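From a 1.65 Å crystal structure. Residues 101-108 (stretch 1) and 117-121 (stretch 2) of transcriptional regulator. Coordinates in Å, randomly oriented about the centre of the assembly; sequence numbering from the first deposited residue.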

# COMPACT_ATOMS: atom_id res chain seq x y z
N HIS A 101 5.65 2.85 -11.27
CA HIS A 101 4.65 3.91 -11.33
C HIS A 101 3.23 3.27 -11.30
O HIS A 101 3.02 2.22 -11.96
N VAL A 102 2.27 3.91 -10.60
CA VAL A 102 0.87 3.29 -10.53
C VAL A 102 0.32 2.99 -11.94
O VAL A 102 -0.34 1.96 -12.16
N ASN A 103 0.51 3.91 -12.89
CA ASN A 103 -0.10 3.69 -14.22
C ASN A 103 0.56 2.52 -14.94
O ASN A 103 -0.11 1.78 -15.67
N THR A 104 1.87 2.36 -14.75
CA THR A 104 2.57 1.16 -15.24
C THR A 104 2.00 -0.14 -14.66
O THR A 104 1.78 -1.13 -15.38
N LEU A 105 1.80 -0.14 -13.35
CA LEU A 105 1.27 -1.34 -12.69
C LEU A 105 -0.11 -1.63 -13.18
O LEU A 105 -0.47 -2.77 -13.41
N ILE A 106 -0.98 -0.61 -13.20
CA ILE A 106 -2.34 -0.85 -13.74
C ILE A 106 -2.28 -1.44 -15.19
O ILE A 106 -2.95 -2.43 -15.48
N TYR A 107 -1.48 -0.85 -16.06
CA TYR A 107 -1.34 -1.40 -17.43
C TYR A 107 -0.91 -2.88 -17.43
O TYR A 107 -1.54 -3.75 -18.13
N GLU A 108 0.11 -3.18 -16.62
CA GLU A 108 0.64 -4.57 -16.58
C GLU A 108 -0.43 -5.54 -16.08
O GLU A 108 -0.56 -6.68 -16.59
N CYS A 117 -9.02 0.00 -17.67
CA CYS A 117 -8.05 0.78 -16.84
C CYS A 117 -8.50 2.22 -16.76
O CYS A 117 -8.84 2.82 -17.82
N THR A 118 -8.40 2.78 -15.54
CA THR A 118 -8.47 4.21 -15.30
C THR A 118 -7.07 4.58 -14.78
O THR A 118 -6.49 3.81 -13.99
N PHE A 119 -6.52 5.70 -15.27
CA PHE A 119 -5.16 6.11 -14.96
C PHE A 119 -5.19 7.37 -14.11
O PHE A 119 -6.19 8.06 -14.11
N MSE A 120 -4.09 7.60 -13.38
CA MSE A 120 -3.94 8.81 -12.57
C MSE A 120 -3.23 9.87 -13.45
O MSE A 120 -2.12 9.67 -13.89
N ASN A 121 -3.93 10.98 -13.68
CA ASN A 121 -3.44 12.09 -14.49
C ASN A 121 -2.84 13.23 -13.59
O ASN A 121 -1.83 13.88 -13.94

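The contact sets the first two turns of a helix, Val 102 to Glu 108, against an extended segment with the chain running from Cys 117 to Asn 121. It is small, burying 336 Å² over both sides, and it is organised around one polar side chain with apolar groups packed along the helix beside it.

The polar rule comes first. Asn 103 points toward the other stretch and, with chi1 in m and chi2 near -20°, lays its amide alongside the backbone of Met 120, which is modelled as selenomethionine. Two hydrogen bonds result: Met 120 N donates to Asn 103 OD1 at 2.9 Å, and Asn 103 ND2 donates to Met 120 O at 3.1 Å. Their angles at the hydrogen, 165° and 172°, are nearly straight, so the carboxamide meets both polar backbone groups of one residue in near-linear geometry. An asparagine can do this because its side chain carries a donor and an acceptor side by side, much as a neighbouring strand's backbone would. The loop thereby gains partners for an NH and a carbonyl, and both bonds are made to the backbone of Met 120, not to its side chain.

The apolar contacts follow the helical repeat. Val 102, Asn 103 and Ile 106 all point toward the second stretch, whereas Thr 104 points away and Leu 105 and Glu 108 are out of reach. Ile 106, with chi1 m and chi2 t, is the main apolar element from the helix. Its CG2 lies 3.7 Å from Cys 117 SG, on a side chain that also points inward in the m rotamer, and 3.8 Å from Phe 119 CE2. Its CD1 comes within 3.5 Å of Thr 118 O, so the isoleucine packs against backbone where Thr 118 turns its own side chain away. Val 102, chi1 p, makes a looser contact, CG1 to Met 120 CB at 4.2 Å. The Met 120 side chain, t at chi1 and p at both chi2 and chi3, starts sideways and its end leads away, leaving its base as the part near the helix.

The aromatic ring adds a third kind of contact. Phe 119 starts sideways, and its m rotamer carries the ring to the helix, where it presents an edge to the backbone: Asn 103 O is 3.5 Å from Phe 119 CE2, and Tyr 107 N is 4.2 Å from that same carbon. Asn 103 O already accepts the helical bond from Tyr 107 N at 3.0 Å, so the ring edge rests beside a satisfied pair. The ring also passes close to the amide, with Asn 103 OD1 3.5 Å from Phe 119 CD2. Tyr 107, sideways with chi1 t, offers only its base, CB standing 4.5 Å from Phe 119 CE2, while its own ring extends past the contact.

The pattern is compact: one asparagine fixes a loop backbone, and an isoleucine one turn along packs beside it.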

# COMPACT_ATOMS: atom_id res chain seq x y z
CB HIS A 101 4.79 4.65 -12.66
CG HIS A 101 3.83 5.77 -12.79
ND1 HIS A 101 4.14 7.07 -12.46
CD2 HIS A 101 2.52 5.77 -13.13
CE1 HIS A 101 3.08 7.83 -12.65
NE2 HIS A 101 2.08 7.06 -13.03
CB VAL A 102 -0.15 4.13 -9.70
CG1 VAL A 102 -0.45 5.49 -10.37
CG2 VAL A 102 -1.39 3.35 -9.37
CB ASN A 103 0.01 4.94 -15.08
CG ASN A 103 -0.88 6.06 -14.57
OD1 ASN A 103 -1.85 5.84 -13.82
ND2 ASN A 103 -0.55 7.28 -15.00
CB THR A 104 4.09 1.19 -15.02
OG1 THR A 104 4.62 2.32 -15.70
CG2 THR A 104 4.73 -0.11 -15.61
CB LEU A 105 1.28 -1.14 -11.17
CG LEU A 105 2.66 -0.93 -10.54
CD1 LEU A 105 2.53 -0.61 -9.05
CD2 LEU A 105 3.60 -2.13 -10.84
CB ILE A 106 -3.08 0.48 -13.75
CG1 ILE A 106 -3.43 0.86 -12.30
CG2 ILE A 106 -4.33 0.48 -14.61
CD1 ILE A 106 -3.92 2.33 -12.16
CB TYR A 107 -0.34 -0.56 -18.25
CG TYR A 107 -0.24 -1.16 -19.63
CD1 TYR A 107 -1.36 -1.21 -20.46
CD2 TYR A 107 0.97 -1.71 -20.09
CE1 TYR A 107 -1.29 -1.75 -21.74
CE2 TYR A 107 1.06 -2.26 -21.37
CZ TYR A 107 -0.08 -2.30 -22.17
OH TYR A 107 -0.02 -2.86 -23.44
CB GLU A 108 1.94 -4.67 -15.80
CG GLU A 108 3.06 -3.89 -16.48
CD GLU A 108 3.48 -4.40 -17.87
OE1 GLU A 108 3.07 -5.50 -18.34
OE2 GLU A 108 4.29 -3.69 -18.51
CB CYS A 117 -6.67 0.85 -17.51
SG CYS A 117 -5.91 -0.78 -17.69
CB THR A 118 -9.53 4.46 -14.18
OG1 THR A 118 -10.86 4.15 -14.62
CG2 THR A 118 -9.50 5.90 -13.74
CB PHE A 119 -4.37 6.34 -16.24
CG PHE A 119 -4.13 5.06 -16.99
CD1 PHE A 119 -4.86 4.80 -18.16
CD2 PHE A 119 -3.22 4.11 -16.51
CE1 PHE A 119 -4.64 3.59 -18.86
CE2 PHE A 119 -3.00 2.89 -17.22
CZ PHE A 119 -3.74 2.66 -18.38
CB MSE A 120 -3.18 8.54 -11.27
CG MSE A 120 -2.85 9.79 -10.45
SE MSE A 120 -4.52 10.68 -9.92
CE MSE A 120 -5.19 9.35 -8.71
CB ASN A 121 -4.62 12.58 -15.36
CG ASN A 121 -4.21 13.05 -16.78
OD1 ASN A 121 -3.13 12.71 -17.28
ND2 ASN A 121 -5.11 13.83 -17.45